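Long-range contact in beta-lactamase (Francisella tularensis subsp. tularensis, PDB 3P09), which probably hydrolyses the lactam ring of beta-lactam antibiotics to substituted beta-amino acids, as a member of the class A beta-lactamase family: residues A[84-96]-A[105-119]. Residues are numbered along the deposited sequence; the frame is centred on the assembly and turned at random.
Sequences FLDKKIPINQDDI and TAKNVGKTLTISQLN
I115, the first residue of the helix that follows strand 112-114, packs its side chain against F84, L85, K87 and I89 and illustrates how a two-stranded antiparallel sheet can be tied into a helical domain. Its CB lies 3.3 Å from F84 O, and CG1 comes to 3.2 Å from the same oxygen. With CG1 anti to the carbonyl carbon (chi1 -71°), that atom lies over the centre of the F84 ring in a CH-pi contact, 4.1 Å from the centroid, and CG2 is left for F84 CE2 and L85 CD2. The tip, CD1, reaches F84 CZ at 3.7 Å and also meets CG1 of I89. Beyond it, I89 CG1 rests on L118 CD1, and I91 sends CG1 to L113 CG and CD1 past L118 CD2, the two chains running in opposite directions. I89 and L113 form a hydrogen-bonded pair with side chains on one face of the sheet; K88-T114 and P90-T112 are non-hydrogen-bonded pairs with theirs on the other. Past the sheet, I91 N donates to K111 O at 2.9 Å and I91 O receives G110 N from the type II turn 108-111. At the helix start, T114 and Q117 form a capping box, T114 OG1 accepting Q117 N at 3.0 Å and T114 N donating in return to Q117 OE1. I74 of helix 66-80 touches I115, and I132 of helix 127-137 touches I91. Among the first-turn amides, Q117 N is thus satisfied by the helix's own cap, whereas I115 N and S116 N are satisfied across the contact, by K87 O and L85 O.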
loop_
_atom_site.group_PDB
_atom_site.type_symbol
_atom_site.label_atom_id
_atom_site.label_comp_id
_atom_site.label_asym_id
_atom_site.label_seq_id
_atom_site.Cartn_x
_atom_site.Cartn_y
_atom_site.Cartn_z
ATOM N N PHE A 84 -22.619 -5.478 3.563
ATOM C CA PHE A 84 -22.045 -4.358 2.828
ATOM C C PHE A 84 -21.184 -4.782 1.627
ATOM O O PHE A 84 -21.211 -4.126 0.585
ATOM C CB PHE A 84 -21.243 -3.472 3.778
ATOM C CG PHE A 84 -20.779 -2.176 3.171
ATOM C CD1 PHE A 84 -21.696 -1.222 2.746
ATOM C CD2 PHE A 84 -19.423 -1.899 3.057
ATOM C CE1 PHE A 84 -21.273 -0.018 2.203
ATOM C CE2 PHE A 84 -18.983 -0.690 2.518
ATOM C CZ PHE A 84 -19.913 0.253 2.086
ATOM N N LEU A 85 -20.426 -5.870 1.767
ATOM C CA LEU A 85 -19.565 -6.329 0.668
ATOM C C LEU A 85 -20.347 -6.723 -0.585
ATOM O O LEU A 85 -19.823 -6.653 -1.693
ATOM C CB LEU A 85 -18.696 -7.508 1.101
ATOM C CG LEU A 85 -17.503 -7.145 1.993
ATOM C CD1 LEU A 85 -16.763 -8.388 2.450
ATOM C CD2 LEU A 85 -16.569 -6.230 1.241
ATOM N N ASP A 86 -21.590 -7.157 -0.399
ATOM C CA ASP A 86 -22.431 -7.586 -1.516
ATOM C C ASP A 86 -23.261 -6.452 -2.098
ATOM O O ASP A 86 -23.997 -6.653 -3.062
ATOM C CB ASP A 86 -23.353 -8.716 -1.070
ATOM C CG ASP A 86 -22.590 -9.951 -0.659
ATOM O OD1 ASP A 86 -21.798 -10.456 -1.483
ATOM O OD2 ASP A 86 -22.768 -10.408 0.491
ATOM N N LYS A 87 -23.131 -5.264 -1.520
ATOM C CA LYS A 87 -23.937 -4.109 -1.918
ATOM C C LYS A 87 -23.577 -3.628 -3.316
ATOM O O LYS A 87 -22.402 -3.422 -3.620
ATOM C CB LYS A 87 -23.768 -2.961 -0.915
ATOM C CG LYS A 87 -24.357 -1.641 -1.381
ATOM C CD LYS A 87 -24.463 -0.624 -0.246
ATOM C CE LYS A 87 -25.678 -0.899 0.636
ATOM N NZ LYS A 87 -25.911 0.179 1.646
ATOM N N LYS A 88 -24.594 -3.429 -4.154
ATOM C CA LYS A 88 -24.390 -3.055 -5.549
ATOM C C LYS A 88 -24.242 -1.553 -5.718
ATOM O O LYS A 88 -25.093 -0.783 -5.277
ATOM C CB LYS A 88 -25.556 -3.559 -6.415
ATOM C CG LYS A 88 -25.671 -5.075 -6.486
ATOM C CD LYS A 88 -26.990 -5.510 -7.126
ATOM C CE LYS A 88 -27.257 -7.000 -6.906
ATOM N NZ LYS A 88 -28.485 -7.496 -7.610
ATOM N N ILE A 89 -23.156 -1.144 -6.362
ATOM C CA ILE A 89 -22.868 0.267 -6.566
ATOM C C ILE A 89 -22.864 0.584 -8.049
ATOM O O ILE A 89 -22.104 -0.004 -8.803
ATOM C CB ILE A 89 -21.468 0.659 -6.023
ATOM C CG1 ILE A 89 -21.253 0.132 -4.595
ATOM C CG2 ILE A 89 -21.294 2.169 -6.082
ATOM C CD1 ILE A 89 -22.316 0.613 -3.587
ATOM N N PRO A 90 -23.720 1.521 -8.475
ATOM C CA PRO A 90 -23.686 2.015 -9.855
ATOM C C PRO A 90 -22.345 2.660 -10.201
ATOM O O PRO A 90 -21.803 3.421 -9.407
ATOM C CB PRO A 90 -24.798 3.070 -9.870
ATOM C CG PRO A 90 -25.744 2.624 -8.811
ATOM C CD PRO A 90 -24.873 2.045 -7.726
ATOM N N ILE A 91 -21.802 2.332 -11.367
ATOM C CA ILE A 91 -20.583 2.974 -11.842
ATOM C C ILE A 91 -20.987 3.996 -12.900
ATOM O O ILE A 91 -21.512 3.626 -13.946
ATOM C CB ILE A 91 -19.605 1.955 -12.463
ATOM C CG1 ILE A 91 -19.311 0.826 -11.472
ATOM C CG2 ILE A 91 -18.317 2.639 -12.893
ATOM C CD1 ILE A 91 -18.931 1.309 -10.091
ATOM N N ASN A 92 -20.761 5.276 -12.615
ATOM C CA ASN A 92 -21.155 6.353 -13.523
ATOM C C ASN A 92 -19.939 6.977 -14.209
ATOM O O ASN A 92 -18.827 6.910 -13.689
ATOM C CB ASN A 92 -21.935 7.431 -12.756
ATOM C CG ASN A 92 -23.162 6.867 -12.047
ATOM O OD1 ASN A 92 -23.924 6.090 -12.623
ATOM N ND2 ASN A 92 -23.347 7.245 -10.790
ATOM N N GLN A 93 -20.153 7.596 -15.366
ATOM C CA GLN A 93 -19.055 8.186 -16.125
ATOM C C GLN A 93 -18.306 9.215 -15.293
ATOM O O GLN A 93 -17.082 9.285 -15.332
ATOM C CB GLN A 93 -19.565 8.845 -17.413
ATOM C CG GLN A 93 -18.444 9.222 -18.375
ATOM C CD GLN A 93 -17.627 8.013 -18.823
ATOM O OE1 GLN A 93 -16.419 7.947 -18.594
ATOM N NE2 GLN A 93 -18.284 7.055 -19.470
ATOM N N ASP A 94 -19.048 10.007 -14.530
ATOM C CA ASP A 94 -18.440 11.031 -13.690
ATOM C C ASP A 94 -17.583 10.425 -12.573
ATOM O O ASP A 94 -16.767 11.110 -11.975
ATOM C CB ASP A 94 -19.507 11.970 -13.123
ATOM C CG ASP A 94 -20.591 11.232 -12.360
ATOM O OD1 ASP A 94 -21.764 11.653 -12.450
ATOM O OD2 ASP A 94 -20.275 10.240 -11.666
ATOM N N ASP A 95 -17.764 9.139 -12.294
ATOM C CA ASP A 95 -16.900 8.453 -11.336
ATOM C C ASP A 95 -15.498 8.306 -11.917
ATOM O O ASP A 95 -14.498 8.380 -11.194
ATOM C CB ASP A 95 -17.466 7.073 -11.001
ATOM C CG ASP A 95 -18.630 7.143 -10.048
ATOM O OD1 ASP A 95 -18.611 8.029 -9.169
ATOM O OD2 ASP A 95 -19.561 6.316 -10.171
ATOM N N ILE A 96 -15.442 8.084 -13.230
ATOM C CA ILE A 96 -14.180 7.920 -13.935
ATOM C C ILE A 96 -13.532 9.290 -14.066
ATOM O O ILE A 96 -12.367 9.461 -13.722
ATOM C CB ILE A 96 -14.370 7.306 -15.342
ATOM C CG1 ILE A 96 -15.118 5.970 -15.263
ATOM C CG2 ILE A 96 -13.031 7.113 -16.034
ATOM C CD1 ILE A 96 -14.523 5.012 -14.284
ATOM N N THR A 105 -13.062 -0.320 -13.431
ATOM C CA THR A 105 -14.223 0.550 -13.443
ATOM C C THR A 105 -14.565 1.042 -14.854
ATOM O O THR A 105 -15.737 1.182 -15.194
ATOM C CB THR A 105 -14.080 1.712 -12.455
ATOM O OG1 THR A 105 -12.861 2.425 -12.708
ATOM C CG2 THR A 105 -14.055 1.160 -11.020
ATOM N N ALA A 106 -13.550 1.278 -15.676
ATOM C CA ALA A 106 -13.787 1.775 -17.021
ATOM C C ALA A 106 -14.545 0.762 -17.877
ATOM O O ALA A 106 -15.143 1.124 -18.894
ATOM C CB ALA A 106 -12.462 2.162 -17.693
ATOM N N LYS A 107 -14.507 -0.510 -17.493
ATOM C CA LYS A 107 -15.224 -1.527 -18.260
ATOM C C LYS A 107 -16.661 -1.710 -17.760
ATOM O O LYS A 107 -17.390 -2.571 -18.246
ATOM C CB LYS A 107 -14.482 -2.872 -18.210
ATOM C CG LYS A 107 -13.010 -2.800 -18.619
ATOM C CD LYS A 107 -12.447 -4.211 -18.825
ATOM C CE LYS A 107 -11.015 -4.172 -19.331
ATOM N NZ LYS A 107 -10.525 -5.534 -19.717
ATOM N N ASN A 108 -17.078 -0.893 -16.800
ATOM C CA ASN A 108 -18.372 -1.113 -16.156
ATOM C C ASN A 108 -19.258 0.124 -16.025
ATOM O O ASN A 108 -20.171 0.155 -15.193
ATOM C CB ASN A 108 -18.156 -1.737 -14.777
ATOM C CG ASN A 108 -17.683 -3.166 -14.863
ATOM O OD1 ASN A 108 -18.487 -4.087 -15.018
ATOM N ND2 ASN A 108 -16.367 -3.363 -14.788
ATOM N N VAL A 109 -18.991 1.137 -16.844
ATOM C CA VAL A 109 -19.795 2.353 -16.821
ATOM C C VAL A 109 -21.220 2.034 -17.269
ATOM O O VAL A 109 -21.423 1.361 -18.284
ATOM C CB VAL A 109 -19.162 3.447 -17.699
ATOM C CG1 VAL A 109 -20.093 4.646 -17.820
ATOM C CG2 VAL A 109 -17.808 3.864 -17.098
ATOM N N GLY A 110 -22.198 2.479 -16.485
ATOM C CA GLY A 110 -23.598 2.219 -16.781
ATOM C C GLY A 110 -24.065 0.889 -16.216
ATOM O O GLY A 110 -25.229 0.524 -16.373
ATOM N N LYS A 111 -23.153 0.159 -15.573
ATOM C CA LYS A 111 -23.510 -1.072 -14.873
ATOM C C LYS A 111 -23.243 -0.889 -13.374
ATOM O O LYS A 111 -22.991 0.231 -12.910
ATOM C CB LYS A 111 -22.688 -2.257 -15.378
ATOM C CG LYS A 111 -22.732 -2.522 -16.883
ATOM C CD LYS A 111 -21.739 -3.636 -17.241
ATOM C CE LYS A 111 -21.937 -4.155 -18.653
ATOM N NZ LYS A 111 -21.161 -5.411 -18.896
ATOM N N THR A 112 -23.281 -1.985 -12.622
ATOM C CA THR A 112 -22.989 -1.909 -11.195
ATOM C C THR A 112 -21.889 -2.884 -10.835
ATOM O O THR A 112 -21.696 -3.882 -11.512
ATOM C CB THR A 112 -24.205 -2.276 -10.323
ATOM O OG1 THR A 112 -24.547 -3.649 -10.555
ATOM C CG2 THR A 112 -25.403 -1.379 -10.634
ATOM N N LEU A 113 -21.189 -2.586 -9.750
ATOM C CA LEU A 113 -20.171 -3.465 -9.182
ATOM C C LEU A 113 -20.460 -3.590 -7.680
ATOM O O LEU A 113 -20.921 -2.626 -7.058
ATOM C CB LEU A 113 -18.775 -2.862 -9.389
ATOM C CG LEU A 113 -18.187 -2.919 -10.805
ATOM C CD1 LEU A 113 -16.795 -2.254 -10.836
ATOM C CD2 LEU A 113 -18.089 -4.361 -11.258
ATOM N N THR A 114 -20.206 -4.759 -7.092
ATOM C CA THR A 114 -20.364 -4.891 -5.641
ATOM C C THR A 114 -19.229 -4.150 -4.933
ATOM O O THR A 114 -18.195 -3.871 -5.531
ATOM C CB THR A 114 -20.325 -6.346 -5.178
ATOM O OG1 THR A 114 -19.020 -6.874 -5.423
ATOM C CG2 THR A 114 -21.368 -7.185 -5.917
ATOM N N ILE A 115 -19.426 -3.833 -3.655
ATOM C CA ILE A 115 -18.348 -3.264 -2.847
ATOM C C ILE A 115 -17.102 -4.159 -2.905
ATOM O O ILE A 115 -15.973 -3.670 -3.043
ATOM C CB ILE A 115 -18.811 -3.074 -1.386
ATOM C CG1 ILE A 115 -19.834 -1.931 -1.287
ATOM C CG2 ILE A 115 -17.617 -2.847 -0.450
ATOM C CD1 ILE A 115 -19.240 -0.536 -1.462
ATOM N N SER A 116 -17.294 -5.475 -2.824
ATOM C CA SER A 116 -16.136 -6.371 -2.862
ATOM C C SER A 116 -15.393 -6.274 -4.186
ATOM O O SER A 116 -14.163 -6.316 -4.216
ATOM C CB SER A 116 -16.511 -7.833 -2.589
ATOM O OG SER A 116 -15.329 -8.625 -2.450
ATOM N N GLN A 117 -16.132 -6.157 -5.287
ATOM C CA GLN A 117 -15.491 -5.992 -6.590
ATOM C C GLN A 117 -14.703 -4.688 -6.662
ATOM O O GLN A 117 -13.669 -4.608 -7.340
ATOM C CB GLN A 117 -16.532 -6.023 -7.718
ATOM C CG GLN A 117 -17.086 -7.420 -7.969
ATOM C CD GLN A 117 -18.189 -7.432 -8.994
ATOM O OE1 GLN A 117 -19.102 -6.605 -8.947
ATOM N NE2 GLN A 117 -18.108 -8.366 -9.941
ATOM N N LEU A 118 -15.207 -3.658 -5.992
ATOM C CA LEU A 118 -14.525 -2.366 -5.969
ATOM C C LEU A 118 -13.276 -2.448 -5.106
ATOM O O LEU A 118 -12.278 -1.810 -5.402
ATOM C CB LEU A 118 -15.462 -1.260 -5.463
ATOM C CG LEU A 118 -16.546 -0.878 -6.470
ATOM C CD1 LEU A 118 -17.789 -0.271 -5.799
ATOM C CD2 LEU A 118 -15.964 0.073 -7.503
ATOM N N ASN A 119 -13.343 -3.228 -4.029
ATOM C CA ASN A 119 -12.161 -3.464 -3.211
ATOM C C ASN A 119 -11.048 -4.072 -4.042
ATOM O O ASN A 119 -9.908 -3.640 -3.973
ATOM C CB ASN A 119 -12.466 -4.413 -2.051
ATOM C CG ASN A 119 -13.214 -3.750 -0.925
ATOM O OD1 ASN A 119 -13.239 -2.520 -0.809
ATOM N ND2 ASN A 119 -13.797 -4.562 -0.054
HETATM O O HOH W 1 -24.608 2.439 -13.394
#